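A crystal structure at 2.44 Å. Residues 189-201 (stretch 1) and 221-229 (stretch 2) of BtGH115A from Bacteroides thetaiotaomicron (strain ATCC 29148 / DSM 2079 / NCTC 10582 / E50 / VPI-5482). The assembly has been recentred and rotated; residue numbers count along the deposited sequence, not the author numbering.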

# COMPACT_ATOMS: atom_id res chain seq x y z
N GLY A 189 -14.19 -9.23 -20.31
CA GLY A 189 -13.27 -8.97 -19.19
C GLY A 189 -13.98 -9.04 -17.85
O GLY A 189 -13.94 -8.08 -17.06
N GLU A 190 -14.65 -10.16 -17.61
CA GLU A 190 -15.52 -10.23 -16.46
C GLU A 190 -14.85 -10.81 -15.20
O GLU A 190 -14.29 -11.90 -15.23
CB GLU A 190 -16.82 -10.94 -16.81
CG GLU A 190 -17.94 -10.62 -15.83
CD GLU A 190 -19.26 -11.29 -16.18
OE1 GLU A 190 -19.26 -12.50 -16.44
OE2 GLU A 190 -20.29 -10.58 -16.17
N ILE A 191 -14.91 -10.01 -14.12
CA ILE A 191 -14.44 -10.33 -12.78
C ILE A 191 -15.73 -10.26 -12.03
O ILE A 191 -16.21 -9.17 -11.70
CB ILE A 191 -13.44 -9.25 -12.24
CG1 ILE A 191 -12.31 -9.02 -13.26
CG2 ILE A 191 -12.99 -9.53 -10.78
CD1 ILE A 191 -11.28 -7.98 -12.80
N GLY A 192 -16.32 -11.42 -11.79
CA GLY A 192 -17.73 -11.49 -11.50
C GLY A 192 -18.06 -11.49 -10.03
O GLY A 192 -17.20 -11.17 -9.20
N PRO A 193 -19.31 -11.86 -9.70
CA PRO A 193 -19.72 -11.86 -8.30
C PRO A 193 -18.86 -12.77 -7.41
O PRO A 193 -18.49 -12.36 -6.30
CB PRO A 193 -21.21 -12.32 -8.34
CG PRO A 193 -21.40 -12.95 -9.71
CD PRO A 193 -20.42 -12.24 -10.61
N ARG A 194 -18.57 -13.98 -7.87
CA ARG A 194 -17.83 -14.96 -7.05
C ARG A 194 -16.41 -14.46 -6.71
O ARG A 194 -16.00 -14.50 -5.55
CB ARG A 194 -17.86 -16.38 -7.69
CG ARG A 194 -18.67 -17.44 -6.92
CD ARG A 194 -20.16 -17.40 -7.17
NE ARG A 194 -20.83 -16.35 -6.39
CZ ARG A 194 -21.98 -15.74 -6.73
NH1 ARG A 194 -22.61 -16.05 -7.86
NH2 ARG A 194 -22.48 -14.78 -5.95
N THR A 195 -15.70 -13.91 -7.68
CA THR A 195 -14.42 -13.25 -7.39
C THR A 195 -14.55 -12.12 -6.34
O THR A 195 -13.75 -12.05 -5.39
CB THR A 195 -13.77 -12.77 -8.67
OG1 THR A 195 -13.78 -13.85 -9.62
CG2 THR A 195 -12.35 -12.28 -8.41
N ASN A 196 -15.57 -11.28 -6.48
CA ASN A 196 -15.76 -10.16 -5.54
C ASN A 196 -16.08 -10.59 -4.10
O ASN A 196 -15.52 -10.04 -3.15
CB ASN A 196 -16.74 -9.13 -6.11
CG ASN A 196 -16.08 -8.22 -7.15
OD1 ASN A 196 -15.37 -7.27 -6.80
ND2 ASN A 196 -16.27 -8.54 -8.43
N GLU A 197 -16.92 -11.63 -3.94
CA GLU A 197 -17.13 -12.21 -2.62
C GLU A 197 -15.81 -12.64 -1.96
O GLU A 197 -15.62 -12.42 -0.76
CB GLU A 197 -18.13 -13.36 -2.69
CG GLU A 197 -19.52 -12.91 -3.13
CD GLU A 197 -20.47 -14.06 -3.40
OE1 GLU A 197 -20.06 -15.05 -4.07
OE2 GLU A 197 -21.64 -13.97 -2.96
N ARG A 198 -14.90 -13.23 -2.76
CA ARG A 198 -13.56 -13.56 -2.29
C ARG A 198 -12.74 -12.34 -1.84
O ARG A 198 -12.12 -12.40 -0.77
CB ARG A 198 -12.78 -14.36 -3.33
CG ARG A 198 -13.14 -15.85 -3.36
CD ARG A 198 -12.93 -16.59 -2.04
NE ARG A 198 -13.28 -17.99 -2.25
CZ ARG A 198 -13.30 -18.97 -1.34
NH1 ARG A 198 -13.00 -18.78 -0.04
NH2 ARG A 198 -13.63 -20.18 -1.76
N ILE A 199 -12.74 -11.27 -2.64
CA ILE A 199 -12.10 -10.01 -2.27
C ILE A 199 -12.71 -9.42 -1.00
O ILE A 199 -11.97 -9.01 -0.07
CB ILE A 199 -12.12 -8.99 -3.42
CG1 ILE A 199 -11.45 -9.62 -4.66
CG2 ILE A 199 -11.42 -7.71 -2.99
CD1 ILE A 199 -11.53 -8.79 -5.93
N PHE A 200 -14.04 -9.44 -0.92
CA PHE A 200 -14.71 -8.90 0.25
C PHE A 200 -14.46 -9.69 1.54
O PHE A 200 -14.32 -9.07 2.62
CB PHE A 200 -16.19 -8.66 0.02
CG PHE A 200 -16.53 -7.86 -1.23
CD1 PHE A 200 -15.68 -6.88 -1.73
CD2 PHE A 200 -17.74 -8.09 -1.89
CE1 PHE A 200 -16.03 -6.17 -2.87
CE2 PHE A 200 -18.08 -7.39 -3.05
CZ PHE A 200 -17.23 -6.42 -3.52
N GLU A 201 -14.34 -11.03 1.44
CA GLU A 201 -13.83 -11.82 2.59
C GLU A 201 -12.48 -11.30 3.07
O GLU A 201 -12.21 -11.21 4.27
CB GLU A 201 -13.55 -13.27 2.21
CG GLU A 201 -14.73 -14.19 2.09
CD GLU A 201 -14.33 -15.58 1.62
OE1 GLU A 201 -13.13 -15.97 1.63
OE2 GLU A 201 -15.25 -16.31 1.23
N PRO A 221 -16.87 -2.93 -16.37
CA PRO A 221 -17.17 -2.09 -15.20
C PRO A 221 -18.03 -2.79 -14.16
O PRO A 221 -18.98 -3.52 -14.50
CB PRO A 221 -17.88 -0.88 -15.81
CG PRO A 221 -17.22 -0.75 -17.15
CD PRO A 221 -16.99 -2.16 -17.63
N PHE A 222 -17.65 -2.57 -12.91
CA PHE A 222 -18.24 -3.22 -11.77
C PHE A 222 -19.75 -3.22 -11.79
O PHE A 222 -20.38 -4.27 -11.62
CB PHE A 222 -17.76 -2.54 -10.49
CG PHE A 222 -18.29 -3.16 -9.24
CD1 PHE A 222 -17.70 -4.29 -8.72
CD2 PHE A 222 -19.38 -2.60 -8.57
CE1 PHE A 222 -18.18 -4.86 -7.55
CE2 PHE A 222 -19.87 -3.17 -7.40
CZ PHE A 222 -19.26 -4.31 -6.89
N PHE A 223 -20.33 -2.03 -11.98
CA PHE A 223 -21.77 -1.82 -11.81
C PHE A 223 -22.58 -2.23 -13.03
O PHE A 223 -23.81 -2.18 -13.03
CB PHE A 223 -22.03 -0.38 -11.44
CG PHE A 223 -21.78 -0.06 -9.99
CD1 PHE A 223 -22.56 -0.65 -8.98
CD2 PHE A 223 -20.82 0.88 -9.63
CE1 PHE A 223 -22.37 -0.33 -7.64
CE2 PHE A 223 -20.63 1.22 -8.29
CZ PHE A 223 -21.41 0.62 -7.30
N LEU A 224 -21.85 -2.61 -14.08
CA LEU A 224 -22.39 -3.23 -15.29
C LEU A 224 -22.18 -4.74 -15.29
O LEU A 224 -22.26 -5.37 -16.34
CB LEU A 224 -21.71 -2.62 -16.54
CG LEU A 224 -22.12 -1.17 -16.83
CD1 LEU A 224 -21.64 -0.73 -18.20
CD2 LEU A 224 -23.63 -1.04 -16.69
N THR A 225 -21.89 -5.31 -14.11
CA THR A 225 -21.64 -6.74 -13.97
C THR A 225 -22.75 -7.26 -13.08
O THR A 225 -22.96 -6.75 -11.99
CB THR A 225 -20.26 -7.06 -13.34
OG1 THR A 225 -19.22 -6.39 -14.07
CG2 THR A 225 -19.98 -8.58 -13.32
N LYS A 226 -23.45 -8.27 -13.56
CA LYS A 226 -24.55 -8.84 -12.82
C LYS A 226 -24.04 -9.59 -11.56
O LYS A 226 -23.19 -10.49 -11.65
CB LYS A 226 -25.40 -9.71 -13.77
CG LYS A 226 -26.47 -10.57 -13.13
CD LYS A 226 -27.76 -9.80 -12.90
CE LYS A 226 -28.94 -10.77 -12.79
NZ LYS A 226 -29.87 -10.28 -11.74
N GLY A 227 -24.55 -9.19 -10.41
CA GLY A 227 -24.23 -9.80 -9.12
C GLY A 227 -23.41 -8.90 -8.21
O GLY A 227 -23.61 -8.88 -6.98
N ASN A 228 -22.53 -8.13 -8.83
CA ASN A 228 -21.46 -7.41 -8.14
C ASN A 228 -21.97 -6.45 -7.10
O ASN A 228 -21.52 -6.49 -5.94
CB ASN A 228 -20.55 -6.72 -9.16
CG ASN A 228 -19.52 -7.65 -9.79
OD1 ASN A 228 -18.61 -7.18 -10.48
ND2 ASN A 228 -19.64 -8.96 -9.54
N ARG A 229 -22.92 -5.61 -7.51
CA ARG A 229 -23.55 -4.62 -6.66
C ARG A 229 -24.21 -5.28 -5.42
O ARG A 229 -23.97 -4.87 -4.26
CB ARG A 229 -24.54 -3.82 -7.50
CG ARG A 229 -25.22 -2.66 -6.82
CD ARG A 229 -26.31 -2.05 -7.69
NE ARG A 229 -27.29 -3.04 -8.13
CZ ARG A 229 -28.31 -3.48 -7.40
NH1 ARG A 229 -28.51 -3.02 -6.17
NH2 ARG A 229 -29.14 -4.40 -7.90
O HOH W 1 -16.21 -7.23 -14.23

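Two helix starts meet here: Gly192 holds the N-cap position of the helix that begins at Pro193, Gly227 that of the helix that begins at Asn228, and the CA atoms of Pro193 and Asn228 lie 4.8 Å apart. The contact buries 327 Å² in total, yet no direct hydrogen bond crosses it.

Asn228 covers the most surface. Its amide ND2 sits 2.9 Å from Pro193 N, but Pro193 N carries no hydrogen and, its lone pair delocalised into the peptide bond, accepts none, so this is close packing. Nor does ND2 bond to Gly192 O at 3.3 Å, where the angle is poor. Within stretch 1, Gly192 O instead accepts from Asn196 ND2 (2.9 Å, 155°) and Asn196 N (3.2 Å).

Pro193 lays its ring against the turn before the second helix, with CD 3.4 Å from Lys226 O and CB 4.0 Å from Gly227 CA. A CB on Gly227 would fall 2.8 Å from Pro193 CB, a clash; its phi of 111° and psi of -35° independently call for glycine.

Thr225 points toward stretch 1, its CG2 3.5 Å from Glu190 OE2. Its OG1 donates to Pro221 O (2.9 Å) and accepts from water 1 (3.1 Å), which in turn accepts from Ile191 N (3.1 Å), a bridge between the stretches.

Farther along, Phe222 CE1 approaches Asn196 OD1 (3.8 Å) and Phe200 CZ (4.4 Å), the latter a loose apolar contact.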